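Local coordinates for DUF4393 domain-containing protein (Alcanivorax borkumensis, PDB 3H35) that is of unknown function but is a member of the abortive infection alpha family and may act in defence against phage, at residues A[103-106]-A[107-110]; A[126-129]-A[130-134]. All coordinates share one frame; numbering follows the deposited sequence.

Contact 1 (103-106 with 107-110) and contact 2 (126-129 with 130-134) are successive helix starts, with strand 119-123 between their helices. Their centres lie about 19 Å apart and their nearest atoms about 9 Å. Both repeat one scheme: a 3-10 turn runs into a helix, two waters join a carbonyl of that turn to the second and third amides of the helix, and a tyrosine one turn on packs against the N-cap residue. Contact 1 is buried about 8 Å from the chain centre, against a second subunit; contact 2, about 17 Å out, lies at the surface. No active site is known; a 1,2-ethanediol, probably from the crystallisation liquor, lies about 5 Å from the Leu110 side chain.

Contact 1 of 2, residues A[103-106]-A[107-110]; sequences NDFI and ALYL
Phe105 and Tyr109 meet one helical turn apart, at the start of helix 106-115. With CG anti to the backbone carbonyl carbon (chi1 -65°), the Tyr109 side chain runs back along the helix toward Phe105. Its CB touches Ile106 O, and its CG lies 3.2 Å from Phe105 O. The ring receives Phe105 CB in a CH-pi contact, 3.8 Å from the centroid and 21° off the normal. At the tip, Tyr109 OH reaches the edge of the Phe105 ring, 3.3 Å from CD2, while its hydrogen bond goes to Asp57. Phe105 O accepts the Tyr109 amide at 2.8 Å with an N-H...O angle of 162°; the same oxygen also lies over one face of the ring, offset toward its rim. Ile106 and Leu110 lie side by side, CG1 to CD1 4.1 Å. Two waters each donate to Asp104 O; water 1 accepts from Ala107 N and water 2 from Leu108 N, 3.0 Å away. Leu174 of the second subunit packs on Phe105, and Gln170 of that subunit hydrogen-bonds Asp104 O. With Phe105 at the N-cap, this is a helix N-terminus entered from a 3-10 turn at a subunit interface, two waters bridging its first turn.

Contact 2 of 2, residues A[126-129]-A[130-134]; sequences ESLR and TDYEL
Leu128 and Tyr132 pack together at the N-terminus of helix 129-137, where Leu128, the last residue of a 3-10 turn, holds the N-cap position. Leu128 O accepts the Tyr132 amide at 3.0 Å, with an N-H...O angle of 161°. At chi1 -66° the Tyr132 ring swings to the backbone-N side and lies back alongside the preceding turn: CE2 comes 3.7 Å from Leu128 CB, and Arg129 CA lies at the ring edge. Inward, the ring touches Ala72 and Leu74 of strand 71-77, and the hydroxyl bonds Glu160 O and Thr125 N, so the helix start is pinned to the sheet. Leu128 CD2 meets Asp131 OD2 at 3.6 Å. That oxygen takes a bond from water 4, which also joins Ser127 O to Asp131 N; Asp131 OD1 pairs with Asn93.

Arg129 leaves the backbone extended, then bends at chi3 (-74°), which turns its guanidinium back to Glu126. The grip is side-on: NE gives a nearly straight bond to OE2, in the guanidinium plane, while NH2 reaches the syn lone pair of OE1 at 2.8 Å, tilted out of that plane, completing a salt bridge. Two bonds should fix the guanidinium's rotation. Its NH1 and Glu133 OE2 stay 5.0 Å apart, bridged by water 5, which accepts from Arg129 NH1 and donates to Glu133 OE2 at 2.6 Å.

Contact 1 of 2, residues A[103-106]-A[107-110]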
loop_
_atom_site.group_PDB
_atom_site.type_symbol
_atom_site.label_atom_id
_atom_site.label_comp_id
_atom_site.label_asym_id
_atom_site.label_seq_id
_atom_site.Cartn_x
_atom_site.Cartn_y
_atom_site.Cartn_z
ATOM N N ASN A 103 -15.220 -3.329 16.607
ATOM C CA ASN A 103 -15.736 -3.400 15.279
ATOM C C ASN A 103 -15.743 -2.026 14.620
ATOM O O ASN A 103 -15.849 -1.924 13.398
ATOM C CB ASN A 103 -17.144 -3.968 15.279
ATOM C CG ASN A 103 -17.504 -4.576 13.950
ATOM O OD1 ASN A 103 -16.945 -5.614 13.557
ATOM N ND2 ASN A 103 -18.424 -3.926 13.230
ATOM N N ASP A 104 -15.653 -0.982 15.441
ATOM C CA ASP A 104 -15.559 0.389 14.938
ATOM C C ASP A 104 -14.314 0.622 14.054
ATOM O O ASP A 104 -14.315 1.533 13.255
ATOM C CB ASP A 104 -15.504 1.383 16.106
ATOM C CG ASP A 104 -16.843 1.568 16.788
ATOM O OD1 ASP A 104 -17.854 0.919 16.399
ATOM O OD2 ASP A 104 -16.864 2.387 17.736
ATOM N N PHE A 105 -13.273 -0.200 14.218
ATOM C CA PHE A 105 -12.044 -0.062 13.449
ATOM C C PHE A 105 -11.956 -0.993 12.224
ATOM O O PHE A 105 -10.862 -1.204 11.688
ATOM C CB PHE A 105 -10.853 -0.353 14.365
ATOM C CG PHE A 105 -10.843 0.448 15.645
ATOM C CD1 PHE A 105 -11.373 1.739 15.708
ATOM C CD2 PHE A 105 -10.273 -0.091 16.804
ATOM C CE1 PHE A 105 -11.374 2.468 16.902
ATOM C CE2 PHE A 105 -10.291 0.613 18.013
ATOM C CZ PHE A 105 -10.823 1.915 18.046
ATOM N N ILE A 106 -13.071 -1.610 11.826
ATOM C CA ILE A 106 -12.996 -2.593 10.766
ATOM C C ILE A 106 -12.371 -1.998 9.457
ATOM O O ILE A 106 -11.481 -2.609 8.836
ATOM C CB ILE A 106 -14.372 -3.251 10.527
ATOM C CG1 ILE A 106 -14.278 -4.396 9.517
ATOM C CG2 ILE A 106 -15.449 -2.183 10.065
ATOM C CD1 ILE A 106 -13.302 -5.558 9.847
ATOM N N ALA A 107 -12.771 -0.775 9.089
ATOM C CA ALA A 107 -12.214 -0.164 7.896
ATOM C C ALA A 107 -10.696 0.062 8.013
ATOM O O ALA A 107 -9.955 -0.231 7.062
ATOM C CB ALA A 107 -12.974 1.139 7.512
ATOM N N LEU A 108 -10.229 0.508 9.178
ATOM C CA LEU A 108 -8.789 0.616 9.431
ATOM C C LEU A 108 -8.091 -0.730 9.319
ATOM O O LEU A 108 -7.011 -0.849 8.702
ATOM C CB LEU A 108 -8.499 1.182 10.820
ATOM C CG LEU A 108 -8.606 2.691 10.973
ATOM C CD1 LEU A 108 -8.818 3.052 12.508
ATOM C CD2 LEU A 108 -7.365 3.386 10.350
ATOM N N TYR A 109 -8.720 -1.750 9.908
ATOM C CA TYR A 109 -8.137 -3.086 9.869
ATOM C C TYR A 109 -8.030 -3.582 8.447
ATOM O O TYR A 109 -7.024 -4.171 8.058
ATOM C CB TYR A 109 -8.983 -4.070 10.656
ATOM C CG TYR A 109 -9.065 -3.818 12.147
ATOM C CD1 TYR A 109 -8.046 -3.121 12.834
ATOM C CD2 TYR A 109 -10.138 -4.309 12.888
ATOM C CE1 TYR A 109 -8.118 -2.910 14.207
ATOM C CE2 TYR A 109 -10.220 -4.108 14.296
ATOM C CZ TYR A 109 -9.209 -3.411 14.942
ATOM O OH TYR A 109 -9.262 -3.239 16.320
ATOM N N LEU A 110 -9.095 -3.399 7.669
ATOM C CA LEU A 110 -9.069 -3.859 6.279
ATOM C C LEU A 110 -8.053 -3.096 5.444
ATOM O O LEU A 110 -7.373 -3.675 4.593
ATOM C CB LEU A 110 -10.438 -3.777 5.653
ATOM C CG LEU A 110 -11.483 -4.763 6.186
ATOM C CD1 LEU A 110 -12.910 -4.387 5.696
ATOM C CD2 LEU A 110 -11.123 -6.170 5.762
HETATM O O HOH W 1 -14.810 1.195 10.243
HETATM O O HOH W 2 -12.242 1.883 10.886
#

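Contact 2 of 2, residues A[126-129]-A[130-134]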
loop_
_atom_site.group_PDB
_atom_site.type_symbol
_atom_site.label_atom_id
_atom_site.label_comp_id
_atom_site.label_asym_id
_atom_site.label_seq_id
_atom_site.Cartn_x
_atom_site.Cartn_y
_atom_site.Cartn_z
ATOM N N GLU A 126 -23.463 -14.026 -4.486
ATOM C CA GLU A 126 -24.922 -13.962 -4.372
ATOM C C GLU A 126 -25.400 -14.407 -2.993
ATOM O O GLU A 126 -26.337 -13.834 -2.439
ATOM C CB GLU A 126 -25.594 -14.773 -5.495
ATOM C CG GLU A 126 -27.148 -14.836 -5.423
ATOM C CD GLU A 126 -27.826 -13.463 -5.331
ATOM O OE1 GLU A 126 -27.392 -12.533 -6.031
ATOM O OE2 GLU A 126 -28.781 -13.297 -4.551
ATOM N N SER A 127 -24.741 -15.410 -2.431
ATOM C CA SER A 127 -25.149 -15.977 -1.142
ATOM C C SER A 127 -24.884 -15.044 0.034
ATOM O O SER A 127 -25.466 -15.205 1.093
ATOM C CB SER A 127 -24.439 -17.306 -0.912
ATOM O OG SER A 127 -23.074 -17.046 -0.691
ATOM N N LEU A 128 -24.015 -14.062 -0.144
ATOM C CA LEU A 128 -23.798 -13.071 0.893
ATOM C C LEU A 128 -24.772 -11.862 0.841
ATOM O O LEU A 128 -24.559 -10.859 1.545
ATOM C CB LEU A 128 -22.341 -12.601 0.827
ATOM C CG LEU A 128 -21.306 -13.689 1.210
ATOM C CD1 LEU A 128 -19.896 -13.179 0.990
ATOM C CD2 LEU A 128 -21.473 -14.096 2.630
ATOM N N ARG A 129 -25.821 -11.937 0.006
ATOM C CA ARG A 129 -26.733 -10.796 -0.181
ATOM C C ARG A 129 -27.195 -10.134 1.151
ATOM O O ARG A 129 -27.120 -8.909 1.339
ATOM C CB ARG A 129 -27.951 -11.188 -1.035
ATOM C CG ARG A 129 -28.796 -9.989 -1.448
ATOM C CD ARG A 129 -29.873 -10.351 -2.484
ATOM N NE ARG A 129 -29.365 -10.595 -3.851
ATOM C CZ ARG A 129 -29.075 -9.651 -4.742
ATOM N NH1 ARG A 129 -29.199 -8.365 -4.450
ATOM N NH2 ARG A 129 -28.639 -9.994 -5.943
ATOM N N THR A 130 -27.665 -10.964 2.067
ATOM C CA THR A 130 -28.128 -10.475 3.356
ATOM C C THR A 130 -27.028 -9.694 4.069
ATOM O O THR A 130 -27.280 -8.582 4.561
ATOM C CB THR A 130 -28.603 -11.638 4.204
ATOM O OG1 THR A 130 -29.784 -12.163 3.598
ATOM C CG2 THR A 130 -28.925 -11.196 5.606
ATOM N N ASP A 131 -25.805 -10.244 4.070
ATOM C CA ASP A 131 -24.671 -9.549 4.678
ATOM C C ASP A 131 -24.343 -8.186 4.060
ATOM O O ASP A 131 -24.053 -7.228 4.772
ATOM C CB ASP A 131 -23.433 -10.436 4.658
ATOM C CG ASP A 131 -23.558 -11.599 5.634
ATOM O OD1 ASP A 131 -23.651 -11.328 6.843
ATOM O OD2 ASP A 131 -23.602 -12.764 5.191
ATOM N N TYR A 132 -24.387 -8.092 2.742
ATOM C CA TYR A 132 -24.195 -6.794 2.110
ATOM C C TYR A 132 -25.220 -5.785 2.629
ATOM O O TYR A 132 -24.868 -4.634 2.916
ATOM C CB TYR A 132 -24.339 -6.903 0.605
ATOM C CG TYR A 132 -23.263 -7.739 -0.070
ATOM C CD1 TYR A 132 -21.931 -7.353 -0.037
ATOM C CD2 TYR A 132 -23.591 -8.895 -0.779
ATOM C CE1 TYR A 132 -20.944 -8.130 -0.646
ATOM C CE2 TYR A 132 -22.627 -9.663 -1.389
ATOM C CZ TYR A 132 -21.293 -9.277 -1.334
ATOM O OH TYR A 132 -20.340 -10.057 -1.967
ATOM N N GLU A 133 -26.485 -6.237 2.736
ATOM C CA GLU A 133 -27.580 -5.411 3.200
ATOM C C GLU A 133 -27.353 -4.954 4.622
ATOM O O GLU A 133 -27.473 -3.767 4.913
ATOM C CB GLU A 133 -28.928 -6.143 3.051
ATOM C CG GLU A 133 -29.322 -6.350 1.601
ATOM C CD GLU A 133 -30.514 -7.307 1.388
ATOM O OE1 GLU A 133 -31.113 -7.820 2.386
ATOM O OE2 GLU A 133 -30.850 -7.547 0.202
ATOM N N LEU A 134 -26.981 -5.872 5.505
ATOM C CA LEU A 134 -26.565 -5.488 6.852
ATOM C C LEU A 134 -25.420 -4.478 6.827
ATOM O O LEU A 134 -25.445 -3.518 7.589
ATOM C CB LEU A 134 -26.104 -6.696 7.667
ATOM C CG LEU A 134 -27.144 -7.735 8.035
ATOM C CD1 LEU A 134 -26.409 -8.869 8.743
ATOM C CD2 LEU A 134 -28.350 -7.153 8.902
HETATM O O HOH W 3 -27.724 -13.793 1.669
HETATM O O HOH W 4 -25.648 -13.180 3.468
HETATM O O HOH W 5 -29.659 -6.986 -1.992
#